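Local coordinates for ribosomal RNA methyltransferase, putative (Plasmodium falciparum, PDB 2PLW), which binds S-adenosylmethionine through its FtsJ-like (RlmE family) methyltransferase domain and probably transfers the methyl group to a ribose 2'-hydroxyl of ribosomal RNA, at residues I25-G30 and K105-I110; G148-K153 and L191-F196. One frame throughout, in Å; residues are numbered along the deposited sequence.

Interaction 1. Residues I25-G30 and K105-I110. With SAM (S-adenosylmethionine), chain C.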
loop_
_atom_site.group_PDB
_atom_site.type_symbol
_atom_site.label_atom_id
_atom_site.label_comp_id
_atom_site.label_asym_id
_atom_site.label_seq_id
_atom_site.Cartn_x
_atom_site.Cartn_y
_atom_site.Cartn_z
ATOM N N ILE A 25 -9.910 -5.672 -6.754
ATOM C CA ILE A 25 -9.540 -6.114 -5.412
ATOM C C ILE A 25 -8.492 -5.101 -4.924
ATOM O O ILE A 25 -7.496 -4.851 -5.596
ATOM C CB ILE A 25 -8.986 -7.538 -5.423
ATOM C CG1 ILE A 25 -10.076 -8.523 -5.885
ATOM C CG2 ILE A 25 -8.480 -7.912 -4.036
ATOM C CD1 ILE A 25 -9.616 -10.010 -5.880
ATOM N N ILE A 26 -8.714 -4.562 -3.736
ATOM C CA ILE A 26 -7.901 -3.458 -3.193
ATOM C C ILE A 26 -7.346 -3.817 -1.814
ATOM O O ILE A 26 -8.078 -4.223 -0.910
ATOM C CB ILE A 26 -8.740 -2.170 -3.093
ATOM C CG1 ILE A 26 -9.344 -1.829 -4.457
ATOM C CG2 ILE A 26 -7.877 -0.979 -2.645
ATOM C CD1 ILE A 26 -10.610 -1.009 -4.333
ATOM N N LEU A 27 -6.032 -3.660 -1.667
ATOM C CA LEU A 27 -5.355 -3.910 -0.394
ATOM C C LEU A 27 -4.769 -2.621 0.150
ATOM O O LEU A 27 -4.074 -1.904 -0.550
ATOM C CB LEU A 27 -4.235 -4.931 -0.589
ATOM C CG LEU A 27 -3.346 -5.209 0.633
ATOM C CD1 LEU A 27 -4.139 -5.799 1.769
ATOM C CD2 LEU A 27 -2.209 -6.145 0.257
ATOM N N ASP A 28 -5.010 -2.381 1.433
ATOM C CA ASP A 28 -4.620 -1.158 2.103
ATOM C C ASP A 28 -3.664 -1.566 3.210
ATOM O O ASP A 28 -4.103 -2.137 4.215
ATOM C CB ASP A 28 -5.878 -0.509 2.682
ATOM C CG ASP A 28 -5.590 0.742 3.477
ATOM O OD1 ASP A 28 -4.594 1.425 3.197
ATOM O OD2 ASP A 28 -6.374 1.031 4.420
ATOM N N ILE A 29 -2.374 -1.323 2.997
ATOM C CA ILE A 29 -1.350 -1.751 3.946
ATOM C C ILE A 29 -1.089 -0.621 4.930
ATOM O O ILE A 29 -1.026 0.548 4.524
ATOM C CB ILE A 29 -0.044 -2.130 3.227
ATOM C CG1 ILE A 29 -0.315 -3.270 2.234
ATOM C CG2 ILE A 29 1.054 -2.520 4.277
ATOM C CD1 ILE A 29 0.914 -3.679 1.450
ATOM N N GLY A 30 -0.957 -0.976 6.208
ATOM C CA GLY A 30 -0.847 0.022 7.273
ATOM C C GLY A 30 -2.200 0.688 7.476
ATOM O O GLY A 30 -2.281 1.902 7.480
ATOM N N LYS A 105 -6.863 -15.479 -7.052
ATOM C CA LYS A 105 -6.813 -14.142 -7.620
ATOM C C LYS A 105 -5.647 -13.328 -7.082
ATOM O O LYS A 105 -5.186 -13.537 -5.971
ATOM C CB LYS A 105 -8.124 -13.405 -7.367
ATOM C CG LYS A 105 -9.306 -13.952 -8.163
ATOM C CD LYS A 105 -10.588 -13.175 -7.865
ATOM C CE LYS A 105 -11.111 -13.519 -6.461
ATOM N NZ LYS A 105 -11.668 -14.914 -6.401
ATOM N N LYS A 106 -5.174 -12.402 -7.896
ATOM C CA LYS A 106 -4.226 -11.407 -7.426
ATOM C C LYS A 106 -4.949 -10.072 -7.172
ATOM O O LYS A 106 -6.163 -9.976 -7.316
ATOM C CB LYS A 106 -3.021 -11.298 -8.366
ATOM C CG LYS A 106 -2.101 -12.535 -8.265
ATOM C CD LYS A 106 -0.767 -12.275 -8.889
ATOM C CE LYS A 106 0.096 -13.503 -8.900
ATOM N NZ LYS A 106 1.405 -13.211 -9.462
ATOM N N ILE A 107 -4.202 -9.087 -6.702
ATOM C CA ILE A 107 -4.753 -7.892 -6.118
ATOM C C ILE A 107 -4.543 -6.749 -7.112
ATOM O O ILE A 107 -3.444 -6.539 -7.555
ATOM C CB ILE A 107 -4.009 -7.570 -4.780
ATOM C CG1 ILE A 107 -4.156 -8.747 -3.801
ATOM C CG2 ILE A 107 -4.551 -6.291 -4.136
ATOM C CD1 ILE A 107 -3.539 -8.492 -2.477
ATOM N N ASP A 108 -5.593 -6.018 -7.452
ATOM C CA ASP A 108 -5.483 -4.974 -8.467
ATOM C C ASP A 108 -4.850 -3.657 -8.040
ATOM O O ASP A 108 -4.223 -2.967 -8.861
ATOM C CB ASP A 108 -6.863 -4.702 -9.051
ATOM C CG ASP A 108 -7.477 -5.937 -9.635
ATOM O OD1 ASP A 108 -6.982 -6.383 -10.677
ATOM O OD2 ASP A 108 -8.406 -6.506 -9.020
ATOM N N ILE A 109 -5.061 -3.289 -6.781
ATOM C CA ILE A 109 -4.575 -2.038 -6.248
ATOM C C ILE A 109 -3.991 -2.313 -4.885
ATOM O O ILE A 109 -4.683 -2.847 -3.996
ATOM C CB ILE A 109 -5.707 -0.978 -6.125
ATOM C CG1 ILE A 109 -6.408 -0.780 -7.469
ATOM C CG2 ILE A 109 -5.143 0.320 -5.586
ATOM C CD1 ILE A 109 -7.784 -0.052 -7.355
ATOM N N ILE A 110 -2.709 -2.014 -4.744
ATOM C CA ILE A 110 -2.060 -2.182 -3.453
ATOM C C ILE A 110 -1.577 -0.813 -3.002
ATOM O O ILE A 110 -0.782 -0.177 -3.680
ATOM C CB ILE A 110 -0.917 -3.208 -3.517
ATOM C CG1 ILE A 110 -1.473 -4.606 -3.818
ATOM C CG2 ILE A 110 -0.151 -3.244 -2.175
ATOM C CD1 ILE A 110 -0.340 -5.656 -4.059
HETATM N N SAM C . -3.855 5.048 6.331
HETATM C CA SAM C . -4.305 4.840 7.749
HETATM C C SAM C . -5.706 5.406 7.985
HETATM O O SAM C . -6.175 6.197 7.165
HETATM O OXT SAM C . -6.405 5.083 8.953
HETATM C CB SAM C . -3.289 5.479 8.704
HETATM C CG SAM C . -2.010 4.644 8.674
HETATM S SD SAM C . -0.848 4.972 10.014
HETATM C CE SAM C . -0.294 6.602 9.488
HETATM C "C5'" SAM C . 0.567 3.930 9.568
HETATM C "C4'" SAM C . 0.318 2.474 9.963
HETATM O "O4'" SAM C . 1.346 1.674 9.373
HETATM C "C3'" SAM C . 0.348 2.179 11.483
HETATM O "O3'" SAM C . -0.929 1.811 11.956
HETATM C "C2'" SAM C . 1.352 1.025 11.622
HETATM O "O2'" SAM C . 1.009 -0.006 12.541
HETATM C "C1'" SAM C . 1.430 0.509 10.197
HETATM N N9 SAM C . 2.636 -0.248 9.853
HETATM C C8 SAM C . 3.958 0.128 9.974
HETATM N N7 SAM C . 4.733 -0.867 9.494
HETATM C C5 SAM C . 3.916 -1.864 9.066
HETATM C C6 SAM C . 4.149 -3.109 8.481
HETATM N N6 SAM C . 5.382 -3.536 8.241
HETATM N N1 SAM C . 3.095 -3.917 8.138
HETATM C C2 SAM C . 1.788 -3.521 8.358
HETATM N N3 SAM C . 1.549 -2.283 8.925
HETATM C C4 SAM C . 2.596 -1.485 9.284
#
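Asp108 reaches across to the start of strand 24-29 and takes the backbone N-H of Ile25. Its CB sits 3.5 Å from Ile25 O. With chi1 at -58°, CG lies beside Asp108's own backbone N, anti to its carbonyl carbon, and is still 3.8 Å from Ile25 N. At the tip, OD2 accepts from Ile25 N over 2.8 Å in an almost perfectly straight bond (179°), using the lone pair turned away from OD1. OD1 is held by Asn145 ND2, which leaves both carboxylate oxygens hydrogen-bonded.

The chain turns a corner at Asp108, and just beyond it the parallel pairing begins: Ile109 N donates to Ile25 O, and Leu27 N returns a bond to Ile109 O at 2.8 Å. Ile26 and Ile109 then lie side by side on one face, CG1 of the first 3.7 Å from CD1 of the second. Leu27 and Ile110 point to the opposite face; there Ile107, from before the corner, lays CG2 against Leu27 CB at 3.8 Å, and Ile29 touches Ile110 CG2 with CD1. Helix 122-143 covers this side through Tyr143, Phe139 and Ile136. Gly30 carries the chain on past the paired residues, its O 3.0 Å from SAM CG. Two central parallel strands, with a cofactor-binding turn after the first, are the hallmark of the Rossmann-like class I methyltransferase fold.

Interaction 2. Residues G148-K153 and L191-F196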
loop_
_atom_site.group_PDB
_atom_site.type_symbol
_atom_site.label_atom_id
_atom_site.label_comp_id
_atom_site.label_asym_id
_atom_site.label_seq_id
_atom_site.Cartn_x
_atom_site.Cartn_y
_atom_site.Cartn_z
ATOM N N GLY A 148 -1.863 -3.890 -12.482
ATOM C CA GLY A 148 -2.228 -3.331 -11.203
ATOM C C GLY A 148 -1.486 -2.027 -10.850
ATOM O O GLY A 148 -0.451 -1.693 -11.466
ATOM N N THR A 149 -2.065 -1.319 -9.880
ATOM C CA THR A 149 -1.541 -0.046 -9.326
ATOM C C THR A 149 -0.955 -0.264 -7.936
ATOM O O THR A 149 -1.517 -0.968 -7.112
ATOM C CB THR A 149 -2.673 1.032 -9.251
ATOM O OG1 THR A 149 -3.141 1.312 -10.574
ATOM C CG2 THR A 149 -2.208 2.343 -8.604
ATOM N N TYR A 150 0.172 0.374 -7.677
ATOM C CA TYR A 150 0.830 0.252 -6.379
ATOM C C TYR A 150 1.222 1.634 -5.949
ATOM O O TYR A 150 1.907 2.327 -6.712
ATOM C CB TYR A 150 2.073 -0.600 -6.559
ATOM C CG TYR A 150 3.021 -0.644 -5.375
ATOM C CD1 TYR A 150 2.541 -0.921 -4.082
ATOM C CD2 TYR A 150 4.401 -0.547 -5.571
ATOM C CE1 TYR A 150 3.426 -1.029 -2.972
ATOM C CE2 TYR A 150 5.296 -0.654 -4.476
ATOM C CZ TYR A 150 4.800 -0.902 -3.195
ATOM O OH TYR A 150 5.657 -1.006 -2.113
ATOM N N ILE A 151 0.788 2.035 -4.757
ATOM C CA ILE A 151 1.163 3.340 -4.188
ATOM C C ILE A 151 1.758 3.133 -2.810
ATOM O O ILE A 151 1.177 2.474 -1.958
ATOM C CB ILE A 151 -0.042 4.311 -4.139
ATOM C CG1 ILE A 151 -0.615 4.436 -5.546
ATOM C CG2 ILE A 151 0.448 5.659 -3.616
ATOM C CD1 ILE A 151 -1.808 5.367 -5.643
ATOM N N VAL A 152 2.963 3.652 -2.593
ATOM C CA VAL A 152 3.632 3.393 -1.319
ATOM C C VAL A 152 4.254 4.672 -0.778
ATOM O O VAL A 152 4.920 5.415 -1.511
ATOM C CB VAL A 152 4.679 2.253 -1.450
ATOM C CG1 VAL A 152 5.729 2.562 -2.530
ATOM C CG2 VAL A 152 5.331 1.925 -0.095
ATOM N N LYS A 153 4.020 4.915 0.506
ATOM C CA LYS A 153 4.622 6.076 1.172
ATOM C C LYS A 153 6.063 5.804 1.620
ATOM O O LYS A 153 6.410 4.686 1.991
ATOM C CB LYS A 153 3.758 6.501 2.366
ATOM C CG LYS A 153 4.155 7.844 2.982
ATOM C CD LYS A 153 3.188 8.250 4.097
ATOM C CE LYS A 153 3.154 7.353 5.302
ATOM N NZ LYS A 153 2.081 7.797 6.251
ATOM N N LEU A 191 5.222 7.009 -3.874
ATOM C CA LEU A 191 5.603 6.524 -5.192
ATOM C C LEU A 191 4.342 5.887 -5.785
ATOM O O LEU A 191 3.793 4.963 -5.207
ATOM C CB LEU A 191 6.744 5.518 -5.111
ATOM C CG LEU A 191 8.048 6.065 -4.502
ATOM C CD1 LEU A 191 8.948 4.917 -3.961
ATOM C CD2 LEU A 191 8.801 6.925 -5.505
ATOM N N VAL A 192 3.862 6.465 -6.875
ATOM C CA VAL A 192 2.645 6.021 -7.558
ATOM C C VAL A 192 3.022 5.219 -8.788
ATOM O O VAL A 192 3.621 5.750 -9.737
ATOM C CB VAL A 192 1.763 7.245 -7.955
ATOM C CG1 VAL A 192 0.491 6.760 -8.643
ATOM C CG2 VAL A 192 1.422 8.028 -6.734
ATOM N N CYS A 193 2.664 3.929 -8.797
ATOM C CA CYS A 193 3.129 3.039 -9.826
ATOM C C CYS A 193 1.935 2.479 -10.568
ATOM O O CYS A 193 1.051 1.874 -9.962
ATOM C CB CYS A 193 3.896 1.865 -9.188
ATOM S SG CYS A 193 5.198 2.403 -8.045
ATOM N N LYS A 194 1.943 2.673 -11.885
ATOM C CA LYS A 194 0.843 2.288 -12.736
ATOM C C LYS A 194 1.216 1.248 -13.760
ATOM O O LYS A 194 2.253 1.338 -14.433
ATOM C CB LYS A 194 0.273 3.544 -13.412
ATOM C CG LYS A 194 -0.060 4.666 -12.416
ATOM C CD LYS A 194 -1.464 4.550 -11.808
ATOM C CE LYS A 194 -2.566 5.055 -12.745
ATOM N NZ LYS A 194 -2.773 6.549 -12.748
ATOM N N ASN A 195 0.340 0.243 -13.861
ATOM C CA ASN A 195 0.364 -0.801 -14.861
ATOM C C ASN A 195 1.536 -1.756 -14.622
ATOM O O ASN A 195 2.547 -1.745 -15.317
ATOM C CB ASN A 195 0.289 -0.209 -16.300
ATOM C CG ASN A 195 0.055 -1.268 -17.354
ATOM O OD1 ASN A 195 -0.439 -2.350 -17.065
ATOM N ND2 ASN A 195 0.399 -0.941 -18.604
ATOM N N PHE A 196 1.336 -2.618 -13.614
ATOM C CA PHE A 196 2.321 -3.653 -13.340
ATOM C C PHE A 196 2.522 -4.536 -14.563
ATOM O O PHE A 196 1.568 -5.133 -15.072
ATOM C CB PHE A 196 1.853 -4.522 -12.175
ATOM C CG PHE A 196 2.881 -5.579 -11.766
ATOM C CD1 PHE A 196 4.070 -5.183 -11.156
ATOM C CD2 PHE A 196 2.662 -6.942 -12.002
ATOM C CE1 PHE A 196 5.033 -6.146 -10.760
ATOM C CE2 PHE A 196 3.605 -7.903 -11.634
ATOM C CZ PHE A 196 4.794 -7.504 -11.007
HETATM O O HOH W 1 -2.414 0.367 -12.982
#
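Ile151 and Val192 stand side by side and point the same way, a non-hydrogen-bonded antiparallel pair whose branches mesh in two places. Val192 CG1, anti to its backbone N (chi1 -179°), lies 4.0 Å from Ile151 CG1 and equally near CD1, while CG2 of the valine meets CG2 of the isoleucine. Thr149 and Lys194 follow on the same face, again alongside each other. The lysine's CD passes 3.8 Å from Thr149 OG1; the ammonium group goes on to Tyr17 O. A water joins Thr149 OG1 to Asn195 N where the chain turns a corner.

The other face carries Tyr150 with Cys193 and Val152 with Leu191. Cys193 SG, beside its own backbone N at chi1 -52°, approaches the tyrosine ring obliquely and comes within 3.9 Å of CD2, a sulfur-aromatic contact. The phenol OH is hydrogen-bonded to Thr137 OG1, and Leu167 of helix 160-168 packs against both side chains. Strand 148-155 is the last of the parallel run here and strand 188-196 the reversed one beside it, the antiparallel addition that marks the class I methyltransferase sheet.

Val152 and Leu191 lie side by side too, CG1 to CB at 4.1 Å. Reciprocal backbone bonds join Tyr150 to Cys193, the shorter from Cys193 N to Tyr150 O at 2.7 Å, and Val152 to Leu191. Beyond the corner Phe196 N donates to Gly148 O over 2.9 Å, while the phenylalanine ring meets Phe171 edge-to-face. Lys153, predicted to be the proton acceptor, makes no side-chain contact with 191-196; its NZ forms a salt bridge with Asp113 and a long, weak ion pair with Glu188.

Both interactions are buried core contacts of one sheet, their centres 11 Å apart. They meet where strands 107-112 and 148-155 run next to each other: Thr149 O probably accepts from Ile110 N, and Thr149 N probably donates to Asp108 O. Interaction 1 is parallel and mostly aliphatic, with a carboxylate closing its far end and two exposed lysines there; its other end runs to the cofactor. Interaction 2 is antiparallel and chemically more mixed, adding a sulfur against a tyrosine ring and a bridging water, and its segment 148-153 ends at the lysine predicted to be the proton acceptor. Helix 122-143 serves both, covering Leu27, Ile29 and Ile107 in the first and giving Thr137 to the Tyr150 hydroxyl in the second.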